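Local atomic coordinates of vinylacetyl-CoA Delta-isomerase (Nitrosopumilus maritimus SCM1, PDB entry 6VJR), a protein that binds FAD, a [4Fe-4S] cluster and iron, and probably works as an oxygen-tolerant 4-hydroxybutyryl-CoA dehydratase with vinylacetyl-CoA isomerase activity. Residues S109-T114 and D124-F129; L299-I304 and L332-F337; F372-S377 and G439-S444. All coordinates share one frame; numbering follows the deposited sequence. Where two conformers were deposited one is given.

Contact 1: S109-T114 and D124-F129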
loop_
_atom_site.group_PDB
_atom_site.type_symbol
_atom_site.label_atom_id
_atom_site.label_comp_id
_atom_site.label_asym_id
_atom_site.label_seq_id
_atom_site.Cartn_x
_atom_site.Cartn_y
_atom_site.Cartn_z
ATOM N N SER A 109 27.538 5.673 -20.509
ATOM C CA SER A 109 27.705 4.230 -20.480
ATOM C C SER A 109 28.670 3.731 -21.560
ATOM O O SER A 109 29.478 2.811 -21.340
ATOM C CB SER A 109 26.333 3.552 -20.525
ATOM O OG SER A 109 25.618 3.771 -21.734
ATOM N N LEU A 110 28.595 4.327 -22.750
ATOM C CA LEU A 110 29.521 3.963 -23.823
ATOM C C LEU A 110 30.953 4.334 -23.504
ATOM O O LEU A 110 31.857 3.628 -23.933
ATOM C CB LEU A 110 29.092 4.585 -25.128
ATOM C CG LEU A 110 27.927 3.895 -25.807
ATOM C CD1 LEU A 110 27.341 4.809 -26.864
ATOM C CD2 LEU A 110 28.342 2.541 -26.395
ATOM N N HIS A 111 31.161 5.408 -22.741
ATOM C CA HIS A 111 32.522 5.836 -22.475
ATOM C C HIS A 111 33.292 4.725 -21.753
ATOM O O HIS A 111 34.387 4.335 -22.168
ATOM C CB HIS A 111 32.500 7.127 -21.660
ATOM C CG HIS A 111 33.824 7.754 -21.473
ATOM N ND1 HIS A 111 34.711 7.298 -20.526
ATOM C CD2 HIS A 111 34.431 8.793 -22.103
ATOM C CE1 HIS A 111 35.809 8.078 -20.567
ATOM N NE2 HIS A 111 35.667 8.986 -21.517
ATOM N N SER A 112 32.686 4.147 -20.708
ATOM C CA SER A 112 33.340 3.080 -19.959
ATOM C C SER A 112 33.326 1.752 -20.720
ATOM O O SER A 112 34.293 1.008 -20.669
ATOM C CB SER A 112 32.758 2.914 -18.574
ATOM O OG SER A 112 31.416 2.462 -18.600
ATOM N N THR A 113 32.229 1.437 -21.410
ATOM C CA THR A 113 32.091 0.139 -22.053
ATOM C C THR A 113 33.091 0.023 -23.211
ATOM O O THR A 113 33.764 -0.995 -23.353
ATOM C CB THR A 113 30.660 -0.084 -22.520
ATOM O OG1 THR A 113 29.770 0.027 -21.412
ATOM C CG2 THR A 113 30.544 -1.470 -23.125
ATOM N N THR A 114 33.198 1.045 -24.074
ATOM C CA THR A 114 34.123 0.994 -25.216
ATOM C C THR A 114 35.560 0.780 -24.743
ATOM O O THR A 114 36.329 0.062 -25.388
ATOM C CB THR A 114 34.022 2.244 -26.083
ATOM O OG1 THR A 114 34.193 3.403 -25.274
ATOM C CG2 THR A 114 32.737 2.278 -26.890
ATOM N N ASP A 124 39.670 -0.100 -31.318
ATOM C CA ASP A 124 39.791 1.328 -31.044
ATOM C C ASP A 124 38.421 1.994 -31.010
ATOM O O ASP A 124 38.275 3.155 -31.385
ATOM C CB ASP A 124 40.653 2.061 -32.047
ATOM C CG ASP A 124 40.200 1.895 -33.483
ATOM O OD1 ASP A 124 39.183 1.230 -33.674
ATOM O OD2 ASP A 124 40.911 2.357 -34.396
ATOM N N TYR A 125 37.439 1.273 -30.470
ATOM C CA TYR A 125 36.112 1.821 -30.249
ATOM C C TYR A 125 36.133 3.044 -29.335
ATOM O O TYR A 125 35.340 3.972 -29.531
ATOM C CB TYR A 125 35.155 0.763 -29.718
ATOM C CG TYR A 125 35.064 -0.476 -30.592
ATOM C CD1 TYR A 125 34.600 -0.406 -31.897
ATOM C CD2 TYR A 125 35.338 -1.738 -30.081
ATOM C CE1 TYR A 125 34.511 -1.532 -32.704
ATOM C CE2 TYR A 125 35.257 -2.869 -30.881
ATOM C CZ TYR A 125 34.813 -2.779 -32.190
ATOM O OH TYR A 125 34.769 -3.897 -32.979
ATOM N N HIS A 126 36.952 3.010 -28.292
ATOM C CA HIS A 126 37.014 4.122 -27.353
ATOM C C HIS A 126 37.547 5.373 -28.056
ATOM O O HIS A 126 37.007 6.457 -27.837
ATOM C CB HIS A 126 37.826 3.733 -26.112
ATOM C CG HIS A 126 37.720 4.693 -25.013
ATOM N ND1 HIS A 126 36.527 4.881 -24.353
ATOM C CD2 HIS A 126 38.610 5.521 -24.440
ATOM C CE1 HIS A 126 36.686 5.828 -23.411
ATOM N NE2 HIS A 126 37.961 6.228 -23.451
ATOM N N LYS A 127 38.610 5.241 -28.870
ATOM C CA LYS A 127 39.166 6.359 -29.640
ATOM C C LYS A 127 38.127 6.939 -30.594
ATOM O O LYS A 127 37.903 8.158 -30.622
ATOM C CB LYS A 127 40.429 5.937 -30.412
ATOM C CG LYS A 127 41.621 5.588 -29.547
ATOM C CD LYS A 127 42.886 5.122 -30.270
ATOM C CE LYS A 127 43.725 4.126 -29.481
ATOM N NZ LYS A 127 43.097 2.793 -29.377
ATOM N N ARG A 128 37.422 6.039 -31.307
ATOM C CA ARG A 128 36.325 6.450 -32.167
ATOM C C ARG A 128 35.278 7.206 -31.354
ATOM O O ARG A 128 34.809 8.280 -31.767
ATOM C CB ARG A 128 35.708 5.224 -32.830
ATOM C CG ARG A 128 36.591 4.550 -33.857
ATOM C CD ARG A 128 35.842 3.306 -34.271
ATOM N NE ARG A 128 36.607 2.527 -35.241
ATOM C CZ ARG A 128 36.244 1.348 -35.723
ATOM N NH1 ARG A 128 37.020 0.660 -36.561
ATOM N NH2 ARG A 128 35.112 0.851 -35.382
ATOM N N PHE A 129 34.872 6.619 -30.212
ATOM C CA PHE A 129 33.857 7.238 -29.399
ATOM C C PHE A 129 34.271 8.627 -28.899
ATOM O O PHE A 129 33.470 9.559 -28.946
ATOM C CB PHE A 129 33.435 6.266 -28.294
ATOM C CG PHE A 129 32.339 6.888 -27.453
ATOM C CD1 PHE A 129 31.067 7.099 -27.966
ATOM C CD2 PHE A 129 32.593 7.314 -26.162
ATOM C CE1 PHE A 129 30.106 7.715 -27.191
ATOM C CE2 PHE A 129 31.599 7.874 -25.379
ATOM C CZ PHE A 129 30.377 8.096 -25.903
#
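Helices 101-121 and 125-139 form an antiparallel helical hairpin joined by a very short turn, within the N-terminal region of the 4-hydroxyphenylacetate 3-hydroxylase family. The axes of the two short segments run at 151° and come within 8.9 Å. The start of helix 125-139 is also tied to its partner by Asp-118, whose carboxylate accepts from the backbone N of Tyr-125 and of His-126.

Two hydrogen bonds run in sequence through one hydroxyl. His-126 ND1 donates to Thr-114 OG1 at 2.9 Å, and the oxygen lies in the imidazole plane. Thr-114 OG1 in turn donates to Leu-110 O at 2.7 Å. In the threonine, OG1 is wedged between the backbone N and C (chi1 54°). Leu-110 O therefore accepts twice, from Thr-114 N and from OG1. The other branch, CG2, packs on Tyr-125 CB.

The aromatic contacts use faces and edges. His-126 turns an edge to the face of His-111 in a T-shaped stack, with planes at 84°. Its CE1 stands 3.7 Å above the His-111 ring, over the centre. The His-111 ring is further fixed by a hydrogen bond between ND1 and the hydroxyl of Ser-352.

One turn before Thr-114, Leu-110 meets Phe-129. Phe-129 has CG anti to its backbone N, which carries the ring across to helix 101-121. Leu-110 CB sits over a face of that ring in a CH-pi contact, 4.0 Å from its centroid. Phe-129 CE2 also reaches His-111 N, 3.6 Å away.

Contact 2: L299-I304 and L332-F337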
loop_
_atom_site.group_PDB
_atom_site.type_symbol
_atom_site.label_atom_id
_atom_site.label_comp_id
_atom_site.label_asym_id
_atom_site.label_seq_id
_atom_site.Cartn_x
_atom_site.Cartn_y
_atom_site.Cartn_z
ATOM N N LEU A 299 8.169 16.964 -12.386
ATOM C CA LEU A 299 6.786 16.829 -12.803
ATOM C C LEU A 299 5.866 16.674 -11.580
ATOM O O LEU A 299 4.797 17.272 -11.519
ATOM C CB LEU A 299 6.643 15.624 -13.725
ATOM C CG LEU A 299 6.915 15.880 -15.197
ATOM C CD1 LEU A 299 8.336 16.402 -15.423
ATOM C CD2 LEU A 299 6.636 14.654 -15.993
ATOM N N GLY A 300 6.317 15.908 -10.586
ATOM C CA GLY A 300 5.599 15.788 -9.331
ATOM C C GLY A 300 5.379 17.141 -8.671
ATOM O O GLY A 300 4.291 17.413 -8.176
ATOM N N ASP A 301 6.424 17.998 -8.673
ATOM C CA ASP A 301 6.311 19.333 -8.093
ATOM C C ASP A 301 5.209 20.139 -8.792
ATOM O O ASP A 301 4.397 20.814 -8.158
ATOM C CB ASP A 301 7.641 20.068 -8.243
ATOM C CG ASP A 301 8.783 19.512 -7.396
ATOM O OD1 ASP A 301 8.500 18.932 -6.329
ATOM O OD2 ASP A 301 9.990 19.676 -7.820
ATOM N N VAL A 302 5.150 20.053 -10.115
ATOM C CA VAL A 302 4.108 20.717 -10.907
ATOM C C VAL A 302 2.722 20.178 -10.532
ATOM O O VAL A 302 1.806 20.960 -10.320
ATOM C CB VAL A 302 4.393 20.573 -12.415
ATOM C CG1 VAL A 302 3.226 21.079 -13.249
ATOM C CG2 VAL A 302 5.685 21.251 -12.827
ATOM N N LEU A 303 2.555 18.855 -10.481
ATOM C CA LEU A 303 1.267 18.240 -10.186
ATOM C C LEU A 303 0.781 18.610 -8.786
ATOM O O LEU A 303 -0.382 18.871 -8.549
ATOM C CB LEU A 303 1.369 16.755 -10.477
ATOM C CG LEU A 303 0.032 16.018 -10.411
ATOM C CD1 LEU A 303 -1.034 16.644 -11.222
ATOM C CD2 LEU A 303 0.275 14.568 -10.868
ATOM N N ILE A 304 1.710 18.628 -7.828
ATOM C CA ILE A 304 1.396 19.024 -6.463
ATOM C C ILE A 304 0.907 20.478 -6.462
ATOM O O ILE A 304 -0.108 20.846 -5.874
ATOM C CB ILE A 304 2.611 18.828 -5.559
ATOM C CG1 ILE A 304 2.931 17.364 -5.362
ATOM C CG2 ILE A 304 2.421 19.586 -4.250
ATOM C CD1 ILE A 304 4.306 17.115 -4.781
ATOM N N LEU A 332 6.045 11.078 -1.115
ATOM C CA LEU A 332 6.350 10.068 -2.144
ATOM C C LEU A 332 7.315 10.619 -3.205
ATOM O O LEU A 332 8.253 9.964 -3.664
ATOM C CB LEU A 332 5.035 9.617 -2.768
ATOM C CG LEU A 332 4.046 8.902 -1.848
ATOM C CD1 LEU A 332 2.785 8.542 -2.602
ATOM C CD2 LEU A 332 4.677 7.631 -1.274
ATOM N N ASN A 333 7.058 11.853 -3.602
ATOM C CA ASN A 333 7.887 12.532 -4.597
ATOM C C ASN A 333 9.333 12.680 -4.105
ATOM O O ASN A 333 10.282 12.360 -4.820
ATOM C CB ASN A 333 7.264 13.882 -4.958
ATOM C CG ASN A 333 7.792 14.457 -6.250
ATOM O OD1 ASN A 333 7.844 13.767 -7.275
ATOM N ND2 ASN A 333 8.130 15.738 -6.224
ATOM N N GLU A 334 9.499 13.075 -2.847
ATOM C CA GLU A 334 10.841 13.250 -2.308
ATOM C C GLU A 334 11.554 11.932 -2.070
ATOM O O GLU A 334 12.776 11.856 -2.085
ATOM C CB GLU A 334 10.856 14.090 -1.049
ATOM C CG GLU A 334 10.322 15.497 -1.276
ATOM C CD GLU A 334 11.052 16.384 -2.268
ATOM O OE1 GLU A 334 12.236 16.122 -2.612
ATOM O OE2 GLU A 334 10.417 17.408 -2.626
ATOM N N THR A 335 10.790 10.864 -1.846
ATOM C CA THR A 335 11.362 9.534 -1.684
ATOM C C THR A 335 12.108 9.152 -2.982
ATOM O O THR A 335 13.192 8.583 -2.965
ATOM C CB THR A 335 10.255 8.525 -1.311
ATOM O OG1 THR A 335 9.762 8.824 -0.009
ATOM C CG2 THR A 335 10.826 7.120 -1.177
ATOM N N ILE A 336 11.488 9.409 -4.141
ATOM C CA ILE A 336 12.119 9.154 -5.427
ATOM C C ILE A 336 13.371 10.011 -5.547
ATOM O O ILE A 336 14.459 9.516 -5.940
ATOM C CB ILE A 336 11.139 9.412 -6.587
ATOM C CG1 ILE A 336 10.001 8.422 -6.526
ATOM C CG2 ILE A 336 11.882 9.371 -7.917
ATOM C CD1 ILE A 336 8.797 8.872 -7.322
ATOM N N PHE A 337 13.205 11.301 -5.261
ATOM C CA PHE A 337 14.344 12.190 -5.403
ATOM C C PHE A 337 15.536 11.700 -4.576
ATOM O O PHE A 337 16.694 11.709 -5.048
ATOM C CB PHE A 337 13.928 13.593 -4.929
ATOM C CG PHE A 337 15.050 14.601 -4.995
ATOM C CD1 PHE A 337 15.535 15.037 -6.211
ATOM C CD2 PHE A 337 15.608 15.124 -3.824
ATOM C CE1 PHE A 337 16.606 15.937 -6.267
ATOM C CE2 PHE A 337 16.670 16.003 -3.903
ATOM C CZ PHE A 337 17.142 16.412 -5.117
#
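Asn-333 has CG anti to its backbone N (chi1 -162°), which sends its amide straight across to helix 295-314. Asp-301 has CG beside its own backbone N, and this swings the carboxylate toward the same point. The two flat groups meet at nearly a right angle, 87° between planes. Asn-333 ND2 is 3.2 Å from Asp-301 OD1, but the angle is poor and no hydrogen bond forms. ND2 gives its bond instead to Thr-297 O, one turn earlier on the opposing helix.

The amide oxygen rests against Gly-300, with OD1 of Asn-333 3.7 Å from Gly-300 CA. A beta carbon at the glycine would collide with OD1. Ile-304 CD1 comes loosely near the amide, 4.3 Å from Asn-333 ND2. An alanine here in place of the asparagine would remove the amide, and would probably loosen the link between the helices by losing both the bond to Thr-297 and the packing on Gly-300.

Two acids also come close, Asp-301 OD1 lying 4.4 Å from Glu-334 OE2. Arg-88 forms salt bridges to both oxygens and would be expected to offset their repulsion. Asp-301 OD2 bonds to Gln-92, and Glu-334 OE1 bonds to Tyr-490 of the second subunit.

The segments run antiparallel at 169°, with axes 10.3 Å apart. Their packing is sparse and polar. They belong to a helical bundle consistent with the acyl-CoA dehydrogenase-like fold. Leu-303 and Leu-332 pack on helix 372-384, Leu-299 meets helix 418-432, and Ile-336 lies against helix 359-369.

Contact 3: F372-S377 and G439-S444. With FE (Fe (III) ion), chain I; FAD (flavin-adenine dinucleotide), chain F; SF4 (iron/sulfur cluster), chain E.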
loop_
_atom_site.group_PDB
_atom_site.type_symbol
_atom_site.label_atom_id
_atom_site.label_comp_id
_atom_site.label_asym_id
_atom_site.label_seq_id
_atom_site.Cartn_x
_atom_site.Cartn_y
_atom_site.Cartn_z
ATOM N N PHE A 372 4.954 5.302 -7.491
ATOM C CA PHE A 372 4.468 6.494 -6.801
ATOM C C PHE A 372 3.768 7.491 -7.731
ATOM O O PHE A 372 2.799 8.142 -7.291
ATOM C CB PHE A 372 5.536 7.191 -5.968
ATOM C CG PHE A 372 6.089 6.348 -4.844
ATOM C CD1 PHE A 372 5.433 5.193 -4.379
ATOM C CD2 PHE A 372 7.277 6.722 -4.211
ATOM C CE1 PHE A 372 5.984 4.443 -3.351
ATOM C CE2 PHE A 372 7.783 5.974 -3.167
ATOM C CZ PHE A 372 7.132 4.824 -2.749
ATOM N N PRO A 373 4.226 7.745 -8.988
ATOM C CA PRO A 373 3.497 8.677 -9.858
ATOM C C PRO A 373 2.013 8.326 -9.953
ATOM O O PRO A 373 1.176 9.223 -10.076
ATOM C CB PRO A 373 4.253 8.629 -11.190
ATOM C CG PRO A 373 5.667 8.293 -10.720
ATOM C CD PRO A 373 5.454 7.243 -9.641
ATOM N N TYR A 374 1.723 7.019 -9.975
ATOM C CA TYR A 374 0.341 6.572 -10.060
ATOM C C TYR A 374 -0.467 7.027 -8.854
ATOM O O TYR A 374 -1.631 7.392 -8.988
ATOM C CB TYR A 374 0.300 5.082 -10.302
ATOM C CG TYR A 374 0.730 4.641 -11.697
ATOM C CD1 TYR A 374 2.070 4.418 -11.994
ATOM C CD2 TYR A 374 -0.178 4.464 -12.722
ATOM C CE1 TYR A 374 2.478 4.007 -13.251
ATOM C CE2 TYR A 374 0.197 4.039 -13.978
ATOM C CZ TYR A 374 1.550 3.873 -14.263
ATOM O OH TYR A 374 1.987 3.403 -15.461
ATOM N N GLU A 375 0.147 7.022 -7.680
ATOM C CA GLU A 375 -0.536 7.458 -6.474
ATOM C C GLU A 375 -0.656 8.984 -6.412
ATOM O O GLU A 375 -1.666 9.579 -5.978
ATOM C CB GLU A 375 0.183 6.898 -5.269
ATOM C CG GLU A 375 -0.521 7.242 -3.940
ATOM C CD GLU A 375 -1.955 6.790 -3.696
ATOM O OE1 GLU A 375 -2.493 6.079 -4.553
ATOM O OE2 GLU A 375 -2.573 7.202 -2.674
ATOM N N ILE A 376 0.422 9.691 -6.811
ATOM C CA ILE A 376 0.368 11.143 -6.830
ATOM C C ILE A 376 -0.754 11.595 -7.764
ATOM O O ILE A 376 -1.522 12.540 -7.463
ATOM C CB ILE A 376 1.770 11.676 -7.203
ATOM C CG1 ILE A 376 2.837 11.335 -6.127
ATOM C CG2 ILE A 376 1.733 13.176 -7.428
ATOM C CD1 ILE A 376 4.265 11.594 -6.545
ATOM N N SER A 377 -0.887 10.922 -8.904
ATOM C CA SER A 377 -1.937 11.247 -9.848
ATOM C C SER A 377 -3.323 10.985 -9.269
ATOM O O SER A 377 -4.233 11.795 -9.457
ATOM C CB SER A 377 -1.738 10.465 -11.114
ATOM O OG SER A 377 -0.564 10.907 -11.760
ATOM N N GLY A 439 4.261 10.211 -20.365
ATOM C CA GLY A 439 5.556 10.262 -19.719
ATOM C C GLY A 439 5.484 10.109 -18.205
ATOM O O GLY A 439 6.235 9.307 -17.634
ATOM N N TYR A 440 4.519 10.766 -17.553
ATOM C CA TYR A 440 4.549 10.773 -16.104
ATOM C C TYR A 440 4.214 9.384 -15.537
ATOM O O TYR A 440 4.754 8.985 -14.507
ATOM C CB TYR A 440 3.621 11.863 -15.566
ATOM C CG TYR A 440 3.716 12.050 -14.066
ATOM C CD1 TYR A 440 4.916 12.307 -13.450
ATOM C CD2 TYR A 440 2.628 11.846 -13.246
ATOM C CE1 TYR A 440 5.020 12.467 -12.083
ATOM C CE2 TYR A 440 2.727 11.997 -11.869
ATOM C CZ TYR A 440 3.930 12.246 -11.266
ATOM O OH TYR A 440 4.049 12.364 -9.913
ATOM N N LEU A 441 3.291 8.689 -16.183
ATOM C CA LEU A 441 2.839 7.386 -15.733
ATOM C C LEU A 441 3.526 6.279 -16.512
ATOM O O LEU A 441 4.358 5.563 -15.949
ATOM C CB LEU A 441 1.311 7.259 -15.763
ATOM C CG LEU A 441 0.552 8.275 -14.928
ATOM C CD1 LEU A 441 -0.961 7.999 -14.987
ATOM C CD2 LEU A 441 1.042 8.287 -13.507
ATOM N N THR A 442 3.190 6.107 -17.790
ATOM C CA THR A 442 3.633 4.907 -18.467
ATOM C C THR A 442 5.149 4.859 -18.715
ATOM O O THR A 442 5.741 3.771 -18.654
ATOM C CB THR A 442 2.800 4.731 -19.741
ATOM O OG1 THR A 442 1.410 4.926 -19.447
ATOM C CG2 THR A 442 2.948 3.310 -20.255
ATOM N N GLU A 443 5.803 6.001 -18.978
ATOM C CA GLU A 443 7.242 5.965 -19.124
ATOM C C GLU A 443 7.907 5.762 -17.758
ATOM O O GLU A 443 8.927 5.096 -17.667
ATOM C CB GLU A 443 7.772 7.219 -19.800
ATOM C CG GLU A 443 9.132 6.927 -20.415
ATOM C CD GLU A 443 10.321 7.310 -19.612
ATOM O OE1 GLU A 443 10.119 8.154 -18.693
ATOM O OE2 GLU A 443 11.427 6.842 -19.968
ATOM N N SER A 444 7.299 6.261 -16.674
ATOM C CA SER A 444 7.766 5.911 -15.336
ATOM C C SER A 444 7.754 4.394 -15.144
ATOM O O SER A 444 8.632 3.791 -14.533
ATOM C CB SER A 444 6.971 6.643 -14.249
ATOM O OG SER A 444 7.268 8.029 -14.292
HETATM FE FE FE I . 13.345 7.043 -19.646
HETATM P PA FAD F . 7.711 -5.790 -22.843
HETATM O O1A FAD F . 9.095 -6.286 -22.753
HETATM O O2A FAD F . 6.853 -6.345 -23.907
HETATM O O5B FAD F . 7.114 -5.881 -21.370
HETATM C C5B FAD F . 5.730 -6.230 -21.122
HETATM C C4B FAD F . 5.669 -7.083 -19.889
HETATM O O4B FAD F . 6.222 -8.390 -20.182
HETATM C C3B FAD F . 6.421 -6.569 -18.647
HETATM O O3B FAD F . 5.692 -6.888 -17.458
HETATM C C2B FAD F . 7.727 -7.352 -18.689
HETATM O O2B FAD F . 8.419 -7.501 -17.458
HETATM C C1B FAD F . 7.243 -8.696 -19.240
HETATM N N9A FAD F . 8.272 -9.437 -19.959
HETATM C C8A FAD F . 8.886 -9.155 -21.160
HETATM N N7A FAD F . 9.756 -10.048 -21.558
HETATM C C5A FAD F . 9.743 -10.981 -20.538
HETATM C C6A FAD F . 10.457 -12.184 -20.355
HETATM N N6A FAD F . 11.305 -12.668 -21.264
HETATM N N1A FAD F . 10.264 -12.856 -19.197
HETATM C C2A FAD F . 9.372 -12.370 -18.315
HETATM N N3A FAD F . 8.615 -11.277 -18.387
HETATM C C4A FAD F . 8.851 -10.608 -19.533
HETATM N N1 FAD F . 13.763 2.857 -25.194
HETATM C C2 FAD F . 14.843 3.353 -25.883
HETATM O O2 FAD F . 15.750 2.627 -26.320
HETATM N N3 FAD F . 14.959 4.721 -26.037
HETATM C C4 FAD F . 14.076 5.667 -25.602
HETATM O O4 FAD F . 14.204 6.847 -25.877
HETATM C C4X FAD F . 12.890 5.114 -24.964
HETATM N N5 FAD F . 11.951 5.962 -24.531
HETATM C C5X FAD F . 10.745 5.423 -24.136
HETATM C C6 FAD F . 9.643 6.255 -23.892
HETATM C C7 FAD F . 8.404 5.743 -23.539
HETATM C C7M FAD F . 7.220 6.669 -23.391
HETATM C C8 FAD F . 8.278 4.365 -23.274
HETATM C C8M FAD F . 6.977 3.799 -22.782
HETATM C C9 FAD F . 9.363 3.534 -23.420
HETATM C C9A FAD F . 10.600 4.048 -23.885
HETATM N N10 FAD F . 11.684 3.216 -24.164
HETATM C C10 FAD F . 12.831 3.695 -24.797
HETATM C "C1'" FAD F . 11.409 1.766 -24.159
HETATM C "C2'" FAD F . 11.427 1.041 -22.835
HETATM O "O2'" FAD F . 12.793 0.802 -22.492
HETATM C "C3'" FAD F . 10.662 -0.285 -22.956
HETATM O "O3'" FAD F . 9.295 0.062 -23.075
HETATM C "C4'" FAD F . 10.929 -1.300 -21.834
HETATM O "O4'" FAD F . 12.255 -1.835 -21.938
HETATM C "C5'" FAD F . 9.940 -2.452 -21.840
HETATM O "O5'" FAD F . 9.987 -3.113 -23.094
HETATM P P FAD F . 8.698 -3.326 -23.941
HETATM O O1P FAD F . 7.990 -2.070 -24.198
HETATM O O2P FAD F . 9.086 -4.161 -25.089
HETATM O O3P FAD F . 7.688 -4.183 -23.040
HETATM FE FE1 SF4 E . 13.581 10.057 -19.405
HETATM FE FE2 SF4 E . 12.449 12.031 -17.864
HETATM FE FE3 SF4 E . 12.416 12.252 -20.455
HETATM FE FE4 SF4 E . 14.704 12.692 -19.126
HETATM S S1 SF4 E . 12.869 13.976 -19.083
HETATM S S2 SF4 E . 14.445 11.397 -21.070
HETATM S S3 SF4 E . 14.516 11.040 -17.492
HETATM S S4 SF4 E . 11.424 10.565 -19.292
#
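Two ring-aliphatic pairs cross between the helices: Pro-373 with Tyr-440 and Leu-441 with Tyr-374. Pro-373 CB sits over a face of the Tyr-440 ring, 3.8 Å from its centroid and offset toward the rim. Leu-441 CD2 lies over the centre of a face of Tyr-374, 4.1 Å from the centroid. Both are CH-pi contacts. Tyr-440 has CG anti to its backbone N, so the end of the ring reaches toward helix 372-384. Its OH ends against Ile-376, 3.5 Å from CD1. Ser-377 OG meets the Tyr-440 ring at its edge, in plane, 3.5 Å from CE2. The same hydroxyl donates to Pro-373 O.

The helices are antiparallel at 155° and belong to the C-terminal helical region, of an acyl-CoA dehydrogenase-related family. Helix 437-446 widens into a pi-type turn at 439-443. Ser-444 OG donates to Tyr-440 O at 2.7 Å, from above the carbonyl plane.

Tyr-374 OH passes Leu-441 O at 3.2 Å without a hydrogen bond. It bonds instead to Gln-381 of the third subunit, as does Thr-442 OG1.

The CB of Glu-443 leaves its helix on the side away from helix 372-384. CG, anti to the backbone N, packs 3.4 Å from FAD C7. The bend at chi2 then turns the carboxylate so that OE2 binds the iron, with His-289 and Tyr-293. Glu-443 also belongs to the [4Fe-4S] cluster site, and Lys-296 forms a salt bridge to its OE1.

All three contacts are buried and join antiparallel helices. Contact 1 lies in the N-terminal part of the chain, on the opposite side of the molecule's centre from the other two. Its nearest atoms are about 15 Å from contact 3. Contacts 2 and 3 share the C-terminal helical part and touch: Leu-299 and Leu-303 pack on Tyr-440, and Leu-332 on Phe-372 and Glu-375. Contact 1 mixes rings with a hydroxyl that both accepts and donates a hydrogen bond, and no other subunit reaches it. Contact 2 is a polar meeting with little buried area, bordered by the second subunit. Contact 3 is mostly apolar between its helices, borders the third subunit, and alone includes an iron ligand.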